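Local atomic coordinates of peptidylprolyl Isomerase (Naegleria fowleri, PDB entry 6B4P), a protein that probably catalyses the cis-trans isomerisation of peptide bonds that precede proline, as a member of the FKBP family of peptidyl-prolyl isomerases. Residues K24-A29 with K88-Y93; E34-G39 with I121-W126. One frame throughout, in Å; residues are numbered along the deposited sequence.

Contact 1 of 2, residues K24-A29 with K88-Y93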
ATOM      1  N   LYS A  24       1.073   8.993  -3.305  1.00 14.59           N
ATOM      2  CA  LYS A  24       1.404   8.839  -1.896  1.00 14.31           C
ATOM      3  C   LYS A  24       1.931  10.138  -1.301  1.00 19.03           C
ATOM      4  O   LYS A  24       2.401  11.039  -2.004  1.00 20.90           O
ATOM      5  CB  LYS A  24       2.446   7.728  -1.673  1.00 16.38           C
ATOM      6  CG  LYS A  24       3.857   8.150  -2.056  1.00 16.86           C
ATOM      7  CD  LYS A  24       4.879   7.009  -1.871  1.00 17.09           C
ATOM      8  CE  LYS A  24       6.267   7.493  -2.227  1.00 17.67           C
ATOM      9  NZ  LYS A  24       7.321   6.415  -2.077  1.00 15.57           N
ATOM     10  N   LYS A  25       1.826  10.220   0.023  1.00 16.33           N
ATOM     11  CA  LYS A  25       2.500  11.224   0.840  1.00 17.80           C
ATOM     12  C   LYS A  25       3.447  10.487   1.773  1.00 19.27           C
ATOM     13  O   LYS A  25       3.044   9.504   2.404  1.00 21.00           O
ATOM     14  CB  LYS A  25       1.501  12.050   1.654  1.00 20.14           C
ATOM     15  CG  LYS A  25       0.609  12.967   0.820  1.00 26.41           C
ATOM     16  CD  LYS A  25      -0.664  13.350   1.565  1.00 33.91           C
ATOM     17  CE  LYS A  25      -0.384  13.919   2.941  1.00 46.94           C
ATOM     18  NZ  LYS A  25      -1.662  14.226   3.652  1.00 57.15           N
ATOM     19  N   ILE A  26       4.695  10.947   1.863  1.00 18.91           N
ATOM     20  CA  ILE A  26       5.656  10.305   2.751  1.00 18.27           C
ATOM     21  C   ILE A  26       5.426  10.836   4.159  1.00 24.78           C
ATOM     22  O   ILE A  26       5.410  12.051   4.384  1.00 26.62           O
ATOM     23  CB  ILE A  26       7.102  10.538   2.282  1.00 21.93           C
ATOM     24  CG1 ILE A  26       7.304   9.883   0.913  1.00 25.15           C
ATOM     25  CG2 ILE A  26       8.097   9.972   3.291  1.00 21.82           C
ATOM     26  CD1 ILE A  26       8.670  10.107   0.305  1.00 29.94           C
ATOM     27  N   ILE A  27       5.187   9.928   5.098  1.00 19.19           N
ATOM     28  CA  ILE A  27       5.007  10.291   6.498  1.00 22.97           C
ATOM     29  C   ILE A  27       6.336  10.294   7.229  1.00 22.00           C
ATOM     30  O   ILE A  27       6.699  11.265   7.899  1.00 25.46           O
ATOM     31  CB  ILE A  27       4.012   9.315   7.164  1.00 21.40           C
ATOM     32  CG1 ILE A  27       2.668   9.335   6.449  1.00 26.83           C
ATOM     33  CG2 ILE A  27       3.867   9.618   8.648  1.00 23.51           C
ATOM     34  CD1 ILE A  27       1.703   8.293   6.965  1.00 30.27           C
ATOM     35  N   THR A  28       7.083   9.201   7.100  1.00 21.10           N
ATOM     36  CA  THR A  28       8.390   9.045   7.718  1.00 22.12           C
ATOM     37  C   THR A  28       9.355   8.586   6.643  1.00 22.25           C
ATOM     38  O   THR A  28       9.123   7.552   6.006  1.00 19.52           O
ATOM     39  CB  THR A  28       8.353   8.021   8.851  1.00 22.94           C
ATOM     40  OG1 THR A  28       7.334   8.390   9.789  1.00 30.13           O
ATOM     41  CG2 THR A  28       9.705   7.957   9.558  1.00 31.04           C
ATOM     42  N   ALA A  29      10.425   9.348   6.435  1.00 21.19           N
ATOM     43  CA  ALA A  29      11.413   8.943   5.449  1.00 20.87           C
ATOM     44  C   ALA A  29      12.087   7.643   5.873  1.00 23.07           C
ATOM     45  O   ALA A  29      12.221   7.339   7.061  1.00 19.41           O
ATOM     46  CB  ALA A  29      12.462  10.037   5.258  1.00 22.70           C
ATOM     47  N   LYS A  88      13.487   1.458   2.202  1.00 16.04           N
ATOM     48  CA  LYS A  88      13.490   0.646   3.413  1.00 16.82           C
ATOM     49  C   LYS A  88      13.120   1.502   4.618  1.00 18.04           C
ATOM     50  O   LYS A  88      13.696   2.572   4.831  1.00 17.03           O
ATOM     51  CB  LYS A  88      14.864   0.012   3.613  1.00 21.11           C
ATOM     52  CG  LYS A  88      14.913  -1.015   4.730  1.00 23.29           C
ATOM     53  CD  LYS A  88      16.284  -1.693   4.810  1.00 23.06           C
ATOM     54  CE  LYS A  88      16.531  -2.512   3.549  1.00 24.85           C
ATOM     55  NZ  LYS A  88      17.800  -3.303   3.636  1.00 31.30           N
ATOM     56  N   GLY A  89      12.145   1.037   5.401  1.00 15.40           N
ATOM     57  CA  GLY A  89      11.710   1.772   6.581  1.00 15.67           C
ATOM     58  C   GLY A  89      10.732   2.906   6.333  1.00 15.66           C
ATOM     59  O   GLY A  89      10.211   3.480   7.305  1.00 16.64           O
ATOM     60  N   GLU A  90      10.455   3.248   5.077  1.00 13.85           N
ATOM     61  CA  GLU A  90       9.542   4.344   4.776  1.00 15.38           C
ATOM     62  C   GLU A  90       8.142   4.038   5.286  1.00 16.13           C
ATOM     63  O   GLU A  90       7.677   2.899   5.227  1.00 14.07           O
ATOM     64  CB  GLU A  90       9.528   4.585   3.266  1.00 13.33           C
ATOM     65  CG  GLU A  90       8.558   5.657   2.782  1.00 14.70           C
ATOM     66  CD  GLU A  90       8.681   5.862   1.291  1.00 16.68           C
ATOM     67  OE1 GLU A  90       9.830   5.910   0.797  1.00 17.80           O
ATOM     68  OE2 GLU A  90       7.625   5.952   0.623  1.00 17.79           O
ATOM     69  N   LYS A  91       7.477   5.056   5.827  1.00 15.95           N
ATOM     70  CA  LYS A  91       6.045   4.987   6.093  1.00 14.58           C
ATOM     71  C   LYS A  91       5.379   6.033   5.214  1.00 17.13           C
ATOM     72  O   LYS A  91       5.754   7.207   5.262  1.00 16.54           O
ATOM     73  CB  LYS A  91       5.726   5.233   7.570  1.00 16.62           C
ATOM     74  CG  LYS A  91       4.239   5.050   7.895  1.00 22.02           C
ATOM     75  CD  LYS A  91       3.990   5.102   9.406  1.00 29.44           C
ATOM     76  CE  LYS A  91       2.507   5.026   9.721  1.00 41.73           C
ATOM     77  NZ  LYS A  91       2.242   5.168  11.184  1.00 52.71           N
ATOM     78  N   SER A  92       4.423   5.601   4.398  1.00 13.82           N
ATOM     79  CA  SER A  92       3.765   6.497   3.459  1.00 14.17           C
ATOM     80  C   SER A  92       2.269   6.246   3.457  1.00 13.92           C
ATOM     81  O   SER A  92       1.782   5.204   3.900  1.00 14.74           O
ATOM     82  CB  SER A  92       4.333   6.342   2.049  1.00 15.22           C
ATOM     83  OG  SER A  92       5.620   6.951   2.020  1.00 16.50           O
ATOM     84  N   TYR A  93       1.548   7.252   2.972  1.00 15.61           N
ATOM     85  CA  TYR A  93       0.092   7.252   2.909  1.00 14.26           C
ATOM     86  C   TYR A  93      -0.318   7.258   1.446  1.00 13.03           C
ATOM     87  O   TYR A  93       0.091   8.145   0.694  1.00 17.17           O
ATOM     88  CB  TYR A  93      -0.448   8.481   3.635  1.00 15.09           C
ATOM     89  CG  TYR A  93      -1.945   8.587   3.746  1.00 16.44           C
ATOM     90  CD1 TYR A  93      -2.691   7.604   4.392  1.00 18.60           C
ATOM     91  CD2 TYR A  93      -2.612   9.695   3.250  1.00 20.97           C
ATOM     92  CE1 TYR A  93      -4.063   7.728   4.527  1.00 19.36           C
ATOM     93  CE2 TYR A  93      -3.978   9.819   3.372  1.00 22.35           C
ATOM     94  CZ  TYR A  93      -4.698   8.833   4.010  1.00 18.63           C
ATOM     95  OH  TYR A  93      -6.061   8.973   4.142  1.00 21.87           O
TER
HETATM   96  O   HOH W   1      10.386   6.977  -1.646  1.00 23.43           O
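K24, in strand 23-26, reaches across to E90 where that strand pairs antiparallel with strand 91-96 in the curled sheet of an FKBP domain; a classic beta bulge shifts the pairing by one residue. K24 CG sits between the backbone N and the carbonyl carbon (chi1 76°), and the chain beyond it is extended, tip to tip with E90, so that K24 NZ meets the syn lone pair of E90 OE2 at 2.8 Å in a salt bridge. A water takes a hydrogen bond from NZ and gives one to E90 OE1, while S85 OG is a further partner of the ammonium. K25 pairs with Y93 through both backbone bonds, K25 N to Y93 O and Y93 N to K25 O, each 2.8 Å long; on the same face K25 CD lies at the edge of the tyrosine ring. I26 sits opposite S92 on the other face, its CG1 3.6 Å from S92 OG. At I27 the chain turns a corner, and I27 CD1 packs 4.0 Å from Y93 CB. I27 and T28 form the bulge: both amides donate to K91 O, each tilted 16° from that carbonyl's plane, and the bond from I27 is the more bent of the two. T28 O accepts K91 N and also takes a CA-H...O contact from E90 CA at 3.5 Å, while T28 CB rests against K91 CB. The carboxylate of E90 is gripped from several directions, with K87 N on OE1, and S92 OG donates to E90 OE2 at 2.6 Å on the anti side, 26° out of the carboxylate plane.

Contact 2 of 2, residues E34-G39 with I121-W126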
ATOM      1  N   GLU A  34      17.607   2.557  -0.026  1.00 20.31           N
ATOM      2  CA  GLU A  34      17.411   1.286  -0.712  1.00 20.78           C
ATOM      3  C   GLU A  34      15.936   1.056  -1.005  1.00 22.21           C
ATOM      4  O   GLU A  34      15.080   1.275  -0.147  1.00 20.17           O
ATOM      5  CB  GLU A  34      17.941   0.138   0.146  1.00 21.62           C
ATOM      6  CG  GLU A  34      19.442   0.181   0.438  1.00 25.34           C
ATOM      7  CD  GLU A  34      19.826  -0.652   1.655  1.00 35.10           C
ATOM      8  OE1 GLU A  34      20.658  -1.574   1.514  1.00 43.77           O
ATOM      9  OE2 GLU A  34      19.300  -0.388   2.758  1.00 34.89           O
ATOM     10  N   GLN A  35      15.641   0.589  -2.218  1.00 24.25           N
ATOM     11  CA  GLN A  35      14.288   0.186  -2.569  1.00 22.48           C
ATOM     12  C   GLN A  35      14.271  -1.297  -2.932  1.00 23.92           C
ATOM     13  O   GLN A  35      15.282  -1.832  -3.400  1.00 22.56           O
ATOM     14  CB  GLN A  35      13.755   1.028  -3.735  1.00 23.45           C
ATOM     15  CG  GLN A  35      13.636   2.507  -3.374  1.00 30.91           C
ATOM     16  CD  GLN A  35      13.064   3.357  -4.488  1.00 38.49           C
ATOM     17  OE1 GLN A  35      13.508   4.481  -4.711  1.00 49.73           O
ATOM     18  NE2 GLN A  35      12.063   2.835  -5.180  1.00 32.75           N
ATOM     19  N   PRO A  36      13.158  -1.992  -2.703  1.00 19.40           N
ATOM     20  CA  PRO A  36      13.142  -3.455  -2.876  1.00 21.44           C
ATOM     21  C   PRO A  36      13.045  -3.830  -4.342  1.00 19.58           C
ATOM     22  O   PRO A  36      12.233  -3.261  -5.087  1.00 21.16           O
ATOM     23  CB  PRO A  36      11.885  -3.886  -2.108  1.00 19.28           C
ATOM     24  CG  PRO A  36      10.965  -2.701  -2.235  1.00 20.69           C
ATOM     25  CD  PRO A  36      11.863  -1.473  -2.221  1.00 19.17           C
ATOM     26  N   PRO A  37      13.864  -4.768  -4.803  1.00 20.54           N
ATOM     27  CA  PRO A  37      13.745  -5.238  -6.183  1.00 20.13           C
ATOM     28  C   PRO A  37      12.567  -6.188  -6.345  1.00 19.01           C
ATOM     29  O   PRO A  37      12.031  -6.728  -5.378  1.00 19.84           O
ATOM     30  CB  PRO A  37      15.079  -5.958  -6.427  1.00 24.13           C
ATOM     31  CG  PRO A  37      15.575  -6.327  -5.079  1.00 22.66           C
ATOM     32  CD  PRO A  37      15.058  -5.293  -4.119  1.00 23.16           C
ATOM     33  N   ILE A  38      12.150  -6.380  -7.601  1.00 21.34           N
ATOM     34  CA  ILE A  38      11.092  -7.347  -7.853  0.62 21.73           C
ATOM     35  C   ILE A  38      11.558  -8.719  -7.387  1.00 19.41           C
ATOM     36  O   ILE A  38      12.741  -9.069  -7.482  1.00 25.66           O
ATOM     37  CB  ILE A  38      10.680  -7.361  -9.334  0.62 25.07           C
ATOM     38  CG1 ILE A  38      11.902  -7.463 -10.240  0.62 22.68           C
ATOM     39  CG2 ILE A  38       9.872  -6.111  -9.676  0.62 28.51           C
ATOM     40  CD1 ILE A  38      11.565  -7.921 -11.653  0.62 36.25           C
ATOM     41  N   GLY A  39      10.623  -9.490  -6.831  1.00 20.30           N
ATOM     42  CA  GLY A  39      10.933 -10.787  -6.283  1.00 23.27           C
ATOM     43  C   GLY A  39      11.274 -10.764  -4.815  1.00 24.07           C
ATOM     44  O   GLY A  39      11.421 -11.833  -4.211  1.00 25.66           O
ATOM     45  N   ILE A 121       1.173   2.544   4.802  1.00 13.55           N
ATOM     46  CA  ILE A 121       2.030   1.368   4.648  1.00 13.35           C
ATOM     47  C   ILE A 121       3.420   1.702   5.164  1.00 15.27           C
ATOM     48  O   ILE A 121       3.988   2.740   4.806  1.00 15.37           O
ATOM     49  CB  ILE A 121       2.125   0.905   3.183  1.00 13.18           C
ATOM     50  CG1 ILE A 121       0.731   0.652   2.595  1.00 14.81           C
ATOM     51  CG2 ILE A 121       2.998  -0.340   3.087  1.00 15.76           C
ATOM     52  CD1 ILE A 121       0.776   0.210   1.135  1.00 15.85           C
ATOM     53  N   GLU A 122       3.952   0.847   6.028  1.00 14.84           N
ATOM     54  CA  GLU A 122       5.334   0.943   6.484  1.00 13.93           C
ATOM     55  C   GLU A 122       6.077  -0.252   5.909  1.00 14.52           C
ATOM     56  O   GLU A 122       5.682  -1.399   6.150  1.00 14.45           O
ATOM     57  CB  GLU A 122       5.435   0.947   8.007  1.00 15.12           C
ATOM     58  CG  GLU A 122       6.866   1.058   8.493  1.00 17.37           C
ATOM     59  CD  GLU A 122       6.976   1.096  10.005  1.00 26.95           C
ATOM     60  OE1 GLU A 122       5.954   0.868  10.682  1.00 33.72           O
ATOM     61  OE2 GLU A 122       8.088   1.352  10.522  1.00 27.98           O
ATOM     62  N   LEU A 123       7.122   0.016   5.131  1.00 15.03           N
ATOM     63  CA  LEU A 123       7.963  -1.033   4.556  1.00 13.91           C
ATOM     64  C   LEU A 123       9.034  -1.384   5.581  1.00 16.94           C
ATOM     65  O   LEU A 123      10.018  -0.660   5.739  1.00 17.68           O
ATOM     66  CB  LEU A 123       8.572  -0.564   3.240  1.00 13.12           C
ATOM     67  CG  LEU A 123       9.517  -1.568   2.585  1.00 13.57           C
ATOM     68  CD1 LEU A 123       8.844  -2.937   2.443  1.00 17.26           C
ATOM     69  CD2 LEU A 123       9.977  -1.045   1.250  1.00 16.68           C
ATOM     70  N   LEU A 124       8.855  -2.513   6.272  1.00 15.43           N
ATOM     71  CA  LEU A 124       9.709  -2.825   7.414  1.00 17.63           C
ATOM     72  C   LEU A 124      11.061  -3.367   6.985  1.00 17.59           C
ATOM     73  O   LEU A 124      12.095  -2.990   7.550  1.00 21.03           O
ATOM     74  CB  LEU A 124       9.022  -3.843   8.322  1.00 20.12           C
ATOM     75  CG  LEU A 124       7.678  -3.367   8.858  1.00 22.27           C
ATOM     76  CD1 LEU A 124       6.923  -4.541   9.451  1.00 29.36           C
ATOM     77  CD2 LEU A 124       7.907  -2.291   9.914  1.00 30.79           C
ATOM     78  N   SER A 125      11.063  -4.273   6.016  1.00 16.07           N
ATOM     79  CA  SER A 125      12.241  -5.036   5.637  1.00 17.04           C
ATOM     80  C   SER A 125      11.864  -5.868   4.427  1.00 16.54           C
ATOM     81  O   SER A 125      10.697  -5.929   4.032  1.00 16.85           O
ATOM     82  CB  SER A 125      12.718  -5.955   6.762  1.00 21.17           C
ATOM     83  OG  SER A 125      11.690  -6.880   7.112  1.00 20.94           O
ATOM     84  N   TRP A 126      12.862  -6.534   3.862  1.00 18.37           N
ATOM     85  CA  TRP A 126      12.582  -7.546   2.853  1.00 18.09           C
ATOM     86  C   TRP A 126      13.755  -8.507   2.800  1.00 19.89           C
ATOM     87  O   TRP A 126      14.817  -8.268   3.382  1.00 23.67           O
ATOM     88  CB  TRP A 126      12.312  -6.931   1.475  1.00 17.40           C
ATOM     89  CG  TRP A 126      13.476  -6.195   0.881  1.00 18.35           C
ATOM     90  CD1 TRP A 126      14.538  -6.735   0.202  1.00 21.64           C
ATOM     91  CD2 TRP A 126      13.696  -4.780   0.905  1.00 15.98           C
ATOM     92  NE1 TRP A 126      15.391  -5.734  -0.211  1.00 20.28           N
ATOM     93  CE2 TRP A 126      14.893  -4.528   0.210  1.00 17.83           C
ATOM     94  CE3 TRP A 126      12.991  -3.699   1.447  1.00 15.74           C
ATOM     95  CZ2 TRP A 126      15.408  -3.239   0.044  1.00 17.66           C
ATOM     96  CZ3 TRP A 126      13.497  -2.420   1.262  1.00 18.49           C
ATOM     97  CH2 TRP A 126      14.689  -2.200   0.582  1.00 17.71           C
TER
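P36 and W126 form an apolar proline-on-tryptophan contact, made between the loop that leads into strand 41-50 and the C-terminal end of strand 117-126. The strand contributes side chains, whereas the loop brings backbone atoms as well as proline carbons up to the indole. P36 lays its CB over the centre of the six-membered ring of W126, 3.7 Å from the centroid and only 14° off the ring normal, which makes this a CH-pi contact over the face. The planes of the two rings are nearly parallel, so the proline lies flat over the indole. P36 CB comes nearest to the fused carbon W126 CD2, at 3.6 Å, while P36 CD stands 4.0 Å from W126 CZ3. From the proline backbone, P36 CA lies 3.7 Å from W126 CE2, and P36 N is 3.6 Å from W126 CH2.

The loop before strand 41-50 thus packs against the end of strand 117-126, an inner strand of the FKBP sheet, and its two successive prolines are both set against that strand's last residue. P37 adds its CD, which approaches W126 NE1 obliquely at 3.9 Å. At the benzo rim, E34 O lies near the ring plane, 3.6 Å from W126 CH2, and E34 CB touches the same carbon; the E34 carboxylate itself bonds S32 OG. K88 also meets W126 in a cation-pi interaction.

Deeper in, L123 comes tip to tip with P36, and also packs on V83 of helix 77-84 and on M86, while P36 touches L70. L123 CG lies anti to the backbone N, chi1 178°, and from there the L123 CD2 methyl ends equidistant from CG and CD of P36, 4.0 Å from each.

How the contacts relate
Both contacts run from buried to exposed. In contact 1 K24, E90 and S92 are buried while I27, T28 and A29 are exposed; in contact 2 P36 and L123 are buried, with E34 and P37 at the surface. Contact 1 pairs two strands through backbone hydrogen bonds and buries the charged pair K24 with E90, whereas contact 2 joins a loop to a strand's end through apolar carbons and an aromatic face. Strands 91-96 and 117-126 are neighbours in the sheet, so segments 88-93 and 121-126 touch directly: G89 N lies 2.7 Å from L123 O, and S92 O lies 2.9 Å from I121 N, both probable hydrogen bonds.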